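PDB 3STO: serine protease inhibitor from Schistosoma haematobium, which probably inhibits serine endopeptidases, as serpins generally do. Local coordinates for residues F22-L27 against T41-L47; L54-Q60 against A85-K90. All coordinates share one frame; numbering follows the deposited sequence.

Interaction 1 (F22-L27 against T41-L47)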
loop_
_atom_site.group_PDB
_atom_site.type_symbol
_atom_site.label_atom_id
_atom_site.label_comp_id
_atom_site.label_asym_id
_atom_site.label_seq_id
_atom_site.Cartn_x
_atom_site.Cartn_y
_atom_site.Cartn_z
ATOM N N PHE A 22 -13.464 3.126 2.090
ATOM C CA PHE A 22 -12.450 3.893 1.390
ATOM C C PHE A 22 -11.613 2.954 0.517
ATOM O O PHE A 22 -11.465 3.146 -0.680
ATOM C CB PHE A 22 -11.530 4.607 2.390
ATOM C CG PHE A 22 -10.393 5.322 1.728
ATOM C CD1 PHE A 22 -10.602 6.537 1.078
ATOM C CD2 PHE A 22 -9.127 4.750 1.686
ATOM C CE1 PHE A 22 -9.558 7.182 0.425
ATOM C CE2 PHE A 22 -8.069 5.384 1.035
ATOM C CZ PHE A 22 -8.279 6.613 0.413
ATOM N N THR A 23 -11.055 1.935 1.151
ATOM C CA THR A 23 -10.167 0.994 0.482
ATOM C C THR A 23 -10.755 0.441 -0.814
ATOM O O THR A 23 -10.090 0.426 -1.828
ATOM C CB THR A 23 -9.743 -0.142 1.427
ATOM O OG1 THR A 23 -8.854 0.397 2.422
ATOM C CG2 THR A 23 -9.008 -1.166 0.642
ATOM N N HIS A 24 -12.019 0.054 -0.779
ATOM C CA HIS A 24 -12.708 -0.436 -1.966
ATOM C C HIS A 24 -12.845 0.624 -3.064
ATOM O O HIS A 24 -12.569 0.349 -4.223
ATOM C CB HIS A 24 -14.090 -1.020 -1.602
ATOM C CG HIS A 24 -14.773 -1.702 -2.750
ATOM N ND1 HIS A 24 -16.122 -1.982 -2.758
ATOM C CD2 HIS A 24 -14.278 -2.162 -3.932
ATOM C CE1 HIS A 24 -16.434 -2.596 -3.892
ATOM N NE2 HIS A 24 -15.336 -2.710 -4.622
ATOM N N ALA A 25 -13.236 1.840 -2.683
ATOM C CA ALA A 25 -13.429 2.919 -3.635
ATOM C C ALA A 25 -12.108 3.248 -4.271
ATOM O O ALA A 25 -12.000 3.474 -5.490
ATOM C CB ALA A 25 -14.004 4.172 -2.936
ATOM N N TYR A 26 -11.088 3.292 -3.435
ATOM C CA TYR A 26 -9.775 3.602 -3.941
ATOM C C TYR A 26 -9.265 2.508 -4.926
ATOM O O TYR A 26 -8.656 2.810 -5.949
ATOM C CB TYR A 26 -8.818 3.819 -2.787
ATOM C CG TYR A 26 -7.388 3.783 -3.205
ATOM C CD1 TYR A 26 -6.824 4.871 -3.872
ATOM C CD2 TYR A 26 -6.592 2.648 -2.970
ATOM C CE1 TYR A 26 -5.491 4.858 -4.283
ATOM C CE2 TYR A 26 -5.253 2.616 -3.361
ATOM C CZ TYR A 26 -4.711 3.736 -4.023
ATOM O OH TYR A 26 -3.398 3.765 -4.421
ATOM N N LEU A 27 -9.525 1.244 -4.622
ATOM C CA LEU A 27 -8.969 0.160 -5.440
ATOM C C LEU A 27 -9.722 -0.025 -6.759
ATOM O O LEU A 27 -9.089 -0.213 -7.770
ATOM C CB LEU A 27 -8.860 -1.149 -4.645
ATOM C CG LEU A 27 -7.762 -1.262 -3.582
ATOM C CD1 LEU A 27 -7.961 -2.503 -2.751
ATOM C CD2 LEU A 27 -6.379 -1.265 -4.187
ATOM N N THR A 41 0.292 -1.178 -4.700
ATOM C CA THR A 41 -0.203 -0.117 -3.844
ATOM C C THR A 41 -0.495 -0.520 -2.385
ATOM O O THR A 41 -0.863 -1.662 -2.087
ATOM C CB THR A 41 -1.500 0.517 -4.418
ATOM O OG1 THR A 41 -1.736 1.788 -3.792
ATOM C CG2 THR A 41 -2.707 -0.428 -4.194
ATOM N N CYS A 42 -0.392 0.473 -1.498
ATOM C CA CYS A 42 -0.795 0.346 -0.093
ATOM C C CYS A 42 -1.901 1.331 0.348
ATOM O O CYS A 42 -1.637 2.488 0.696
ATOM C CB CYS A 42 0.420 0.495 0.809
ATOM S SG CYS A 42 -0.141 0.909 2.477
ATOM N N PRO A 43 -3.146 0.867 0.351
ATOM C CA PRO A 43 -4.324 1.739 0.531
ATOM C C PRO A 43 -4.415 2.464 1.865
ATOM O O PRO A 43 -5.037 3.540 1.914
ATOM C CB PRO A 43 -5.506 0.774 0.388
ATOM C CG PRO A 43 -4.941 -0.431 -0.267
ATOM C CD PRO A 43 -3.516 -0.533 0.103
ATOM N N LEU A 44 -3.824 1.909 2.924
ATOM C CA LEU A 44 -3.921 2.547 4.251
ATOM C C LEU A 44 -2.986 3.754 4.376
ATOM O O LEU A 44 -3.216 4.664 5.152
ATOM C CB LEU A 44 -3.671 1.541 5.395
ATOM C CG LEU A 44 -4.669 0.390 5.542
ATOM C CD1 LEU A 44 -4.353 -0.424 6.785
ATOM C CD2 LEU A 44 -6.103 0.878 5.599
ATOM N N GLY A 45 -1.909 3.740 3.619
ATOM C CA GLY A 45 -1.026 4.870 3.576
ATOM C C GLY A 45 -1.680 6.068 2.922
ATOM O O GLY A 45 -1.372 7.190 3.290
ATOM N N ILE A 46 -2.571 5.831 1.956
ATOM C CA ILE A 46 -3.334 6.915 1.335
ATOM C C ILE A 46 -4.288 7.460 2.379
ATOM O O ILE A 46 -4.420 8.665 2.523
ATOM C CB ILE A 46 -4.210 6.452 0.133
ATOM C CG1 ILE A 46 -3.506 5.411 -0.742
ATOM C CG2 ILE A 46 -4.671 7.645 -0.691
ATOM C CD1 ILE A 46 -2.188 5.873 -1.317
ATOM N N LEU A 47 -4.939 6.559 3.118
ATOM C CA LEU A 47 -5.838 6.934 4.221
ATOM C C LEU A 47 -5.163 7.762 5.329
ATOM O O LEU A 47 -5.706 8.765 5.754
ATOM C CB LEU A 47 -6.513 5.695 4.818
ATOM C CG LEU A 47 -7.623 5.922 5.849
ATOM C CD1 LEU A 47 -8.683 4.861 5.739
ATOM C CD2 LEU A 47 -7.058 5.952 7.252
#
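Ile46 meets Phe22 and Tyr26 with different branches, and these three side chains form the apolar centre where helix 18-30 crosses the start of helix 43-55 in the serpin fold. The short segments cross at 109°. Ile46 CG1 lies over one face of the Tyr26 ring in a CH-pi contact, 4.2 Å from the ring centroid and 22° off its normal. Ile46 CG2 instead reaches the edge of the Phe22 ring, near its plane, 3.9 Å from Phe22 CZ. The same edge also faces backbone, with Phe22 CE2 3.7 Å from Pro43 O, while CD2 of the ring rests against Leu47 CD1 at 4.1 Å.

Pro43 packs against three residues of 22-27: its CB approaches Tyr26 CD2 at 4.0 Å and lies near Thr23, while its CG faces Leu27 CD2. The Thr23 hydroxyl itself is bonded to His19 O within its own helix. Farther out, Leu27 CD2 touches Thr41 CG2 at 3.8 Å.

Tyr26 and Thr41 approach from opposite directions. With CG anti to the backbone N (chi1 165°), the tyrosine stretches across the interface until its hydroxyl reaches the end of strand 39-41. Tyr26 OH donates to Thr41 OG1 over 2.7 Å, near the plane of the ring. Thr41 OG1 is also hydrogen-bonded to Gln342 OE1 of strand 339-348, which ties the pair to that strand. Behind the interface, Cys42 N-caps helix 43-55, its SG accepting from Gly45 N at 3.5 Å.

Interaction 2 (L54-Q60 against A85-K90)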
loop_
_atom_site.group_PDB
_atom_site.type_symbol
_atom_site.label_atom_id
_atom_site.label_comp_id
_atom_site.label_asym_id
_atom_site.label_seq_id
_atom_site.Cartn_x
_atom_site.Cartn_y
_atom_site.Cartn_z
ATOM N N LEU A 54 -7.120 16.285 7.622
ATOM C CA LEU A 54 -8.361 16.471 8.351
ATOM C C LEU A 54 -8.217 16.244 9.872
ATOM O O LEU A 54 -8.857 16.922 10.673
ATOM C CB LEU A 54 -9.424 15.517 7.790
ATOM C CG LEU A 54 -10.752 15.493 8.517
ATOM C CD1 LEU A 54 -11.355 16.911 8.521
ATOM C CD2 LEU A 54 -11.670 14.518 7.857
ATOM N N GLY A 55 -7.406 15.262 10.268
ATOM C CA GLY A 55 -7.266 14.924 11.671
ATOM C C GLY A 55 -6.518 16.018 12.406
ATOM O O GLY A 55 -6.721 16.225 13.589
ATOM N N SER A 56 -5.657 16.737 11.694
ATOM C CA SER A 56 -4.812 17.737 12.323
ATOM C C SER A 56 -5.450 19.112 12.423
ATOM O O SER A 56 -4.808 20.057 12.910
ATOM C CB SER A 56 -3.502 17.877 11.539
ATOM O OG SER A 56 -3.710 18.573 10.313
ATOM N N GLY A 57 -6.683 19.247 11.929
ATOM C CA GLY A 57 -7.291 20.567 11.757
ATOM C C GLY A 57 -6.861 21.370 10.519
ATOM O O GLY A 57 -7.379 22.455 10.264
ATOM N N GLY A 58 -5.914 20.854 9.747
ATOM C CA GLY A 58 -5.432 21.539 8.565
ATOM C C GLY A 58 -6.497 21.859 7.516
ATOM O O GLY A 58 -6.557 22.979 6.996
ATOM N N ALA A 59 -7.336 20.882 7.192
ATOM C CA ALA A 59 -8.284 21.018 6.097
ATOM C C ALA A 59 -9.627 21.465 6.636
ATOM O O ALA A 59 -10.182 20.843 7.539
ATOM C CB ALA A 59 -8.435 19.702 5.354
ATOM N N GLN A 60 -10.164 22.546 6.082
ATOM C CA GLN A 60 -11.377 23.102 6.638
ATOM C C GLN A 60 -12.456 23.247 5.594
ATOM O O GLN A 60 -12.212 23.058 4.408
ATOM C CB GLN A 60 -11.056 24.462 7.270
ATOM C CG GLN A 60 -10.212 24.356 8.525
ATOM C CD GLN A 60 -11.020 23.932 9.725
ATOM O OE1 GLN A 60 -12.212 23.563 9.621
ATOM N NE2 GLN A 60 -10.393 23.997 10.880
ATOM N N ALA A 85 -15.783 15.695 13.088
ATOM C CA ALA A 85 -15.120 15.038 11.975
ATOM C C ALA A 85 -13.623 14.929 12.234
ATOM O O ALA A 85 -13.017 13.895 11.971
ATOM C CB ALA A 85 -15.375 15.794 10.671
ATOM N N GLN A 86 -13.023 16.002 12.727
ATOM C CA GLN A 86 -11.601 15.997 12.946
ATOM C C GLN A 86 -11.268 14.981 14.004
ATOM O O GLN A 86 -10.293 14.227 13.882
ATOM C CB GLN A 86 -11.113 17.376 13.346
ATOM C CG GLN A 86 -11.360 18.369 12.256
ATOM C CD GLN A 86 -10.975 19.777 12.648
ATOM O OE1 GLN A 86 -10.164 19.977 13.564
ATOM N NE2 GLN A 86 -11.558 20.766 11.960
ATOM N N GLN A 87 -12.087 14.953 15.040
ATOM C CA GLN A 87 -11.882 14.010 16.126
ATOM C C GLN A 87 -12.002 12.563 15.641
ATOM O O GLN A 87 -11.150 11.730 15.936
ATOM C CB GLN A 87 -12.884 14.268 17.266
ATOM C CG GLN A 87 -12.431 13.670 18.590
ATOM C CD GLN A 87 -10.956 13.973 18.865
ATOM O OE1 GLN A 87 -10.579 15.136 19.078
ATOM N NE2 GLN A 87 -10.106 12.927 18.825
ATOM N N GLU A 88 -13.088 12.277 14.927
ATOM C CA GLU A 88 -13.352 10.938 14.435
ATOM C C GLU A 88 -12.241 10.454 13.486
ATOM O O GLU A 88 -11.860 9.285 13.524
ATOM C CB GLU A 88 -14.709 10.875 13.746
ATOM C CG GLU A 88 -15.004 9.508 13.109
ATOM C CD GLU A 88 -16.313 9.489 12.341
ATOM O OE1 GLU A 88 -17.061 10.500 12.394
ATOM O OE2 GLU A 88 -16.583 8.474 11.662
HETATM N N MSE A 89 -11.709 11.377 12.684
HETATM C CA MSE A 89 -10.676 11.070 11.700
HETATM C C MSE A 89 -9.357 10.828 12.406
HETATM O O MSE A 89 -8.671 9.864 12.113
HETATM C CB MSE A 89 -10.534 12.199 10.669
HETATM C CG MSE A 89 -9.449 12.000 9.607
HETATM SE SE MSE A 89 -9.815 10.484 8.359
HETATM C CE MSE A 89 -10.771 11.379 6.942
ATOM N N LYS A 90 -9.010 11.700 13.335
ATOM C CA LYS A 90 -7.807 11.527 14.123
ATOM C C LYS A 90 -7.832 10.206 14.898
ATOM O O LYS A 90 -6.817 9.501 14.995
ATOM C CB LYS A 90 -7.630 12.687 15.099
ATOM C CG LYS A 90 -6.535 12.476 16.066
ATOM C CD LYS A 90 -6.028 13.788 16.619
ATOM C CE LYS A 90 -4.987 13.532 17.707
ATOM N NZ LYS A 90 -4.489 14.781 18.362
#
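Leu54 O, near the C-terminal end of helix 43-55, accepts a weak hydrogen bond from Gly57 N at 3.4 Å while the aliphatic part of Gln86 lies against it, with CG 3.3 Å from that oxygen. Gln86 runs extended beyond CG (chi2 176°), which carries its amide along the turn. Gln86 OE1 ends 3.4 Å from Gly57 CA, and Gln86 NE2 lies 3.6 Å from Gln60 NE2; the two amide planes stand 71° apart. Gly57 has positive phi (79°) where the chain leaves the helix, inside an ST turn in which Ser56 OG accepts from Gly58 N at 3.2 Å.

In the serpin fold this joins the end of helix 43-55 to helix 82-101. The backbones come very close at Gly55, whose CA is 4.2 Å from Lys90 CA, since no side chain intervenes there. Lys90 lays its aliphatic chain beside Gly55 O while its amino group extends away from the contact. On the buried side Leu54 and Met89, a selenomethionine, cross at about a right angle. Met89 bends back so that its CE comes within 3.4 Å of Leu54 CD2, and Ile67 of helix 61-70 touches both residues.

How the interactions relate
From the N terminus, helix 18-30 leads through a short connection and strand 39-41 into helix 43-55, and interaction 1 closes this first loop. Interaction 2 opens at the far end of the same helix and closes a second, longer loop, which passes through helix 61-70 before returning with helix 82-101. The two loops therefore follow in series, neither nested nor crossed, and helix 43-55 takes part in both, tied at its start to helix 18-30 and at its end to helix 82-101. Their centres are about 18 Å apart and they do not touch, but Met71 reaches both, meeting Leu47 in one and Met89 in the other.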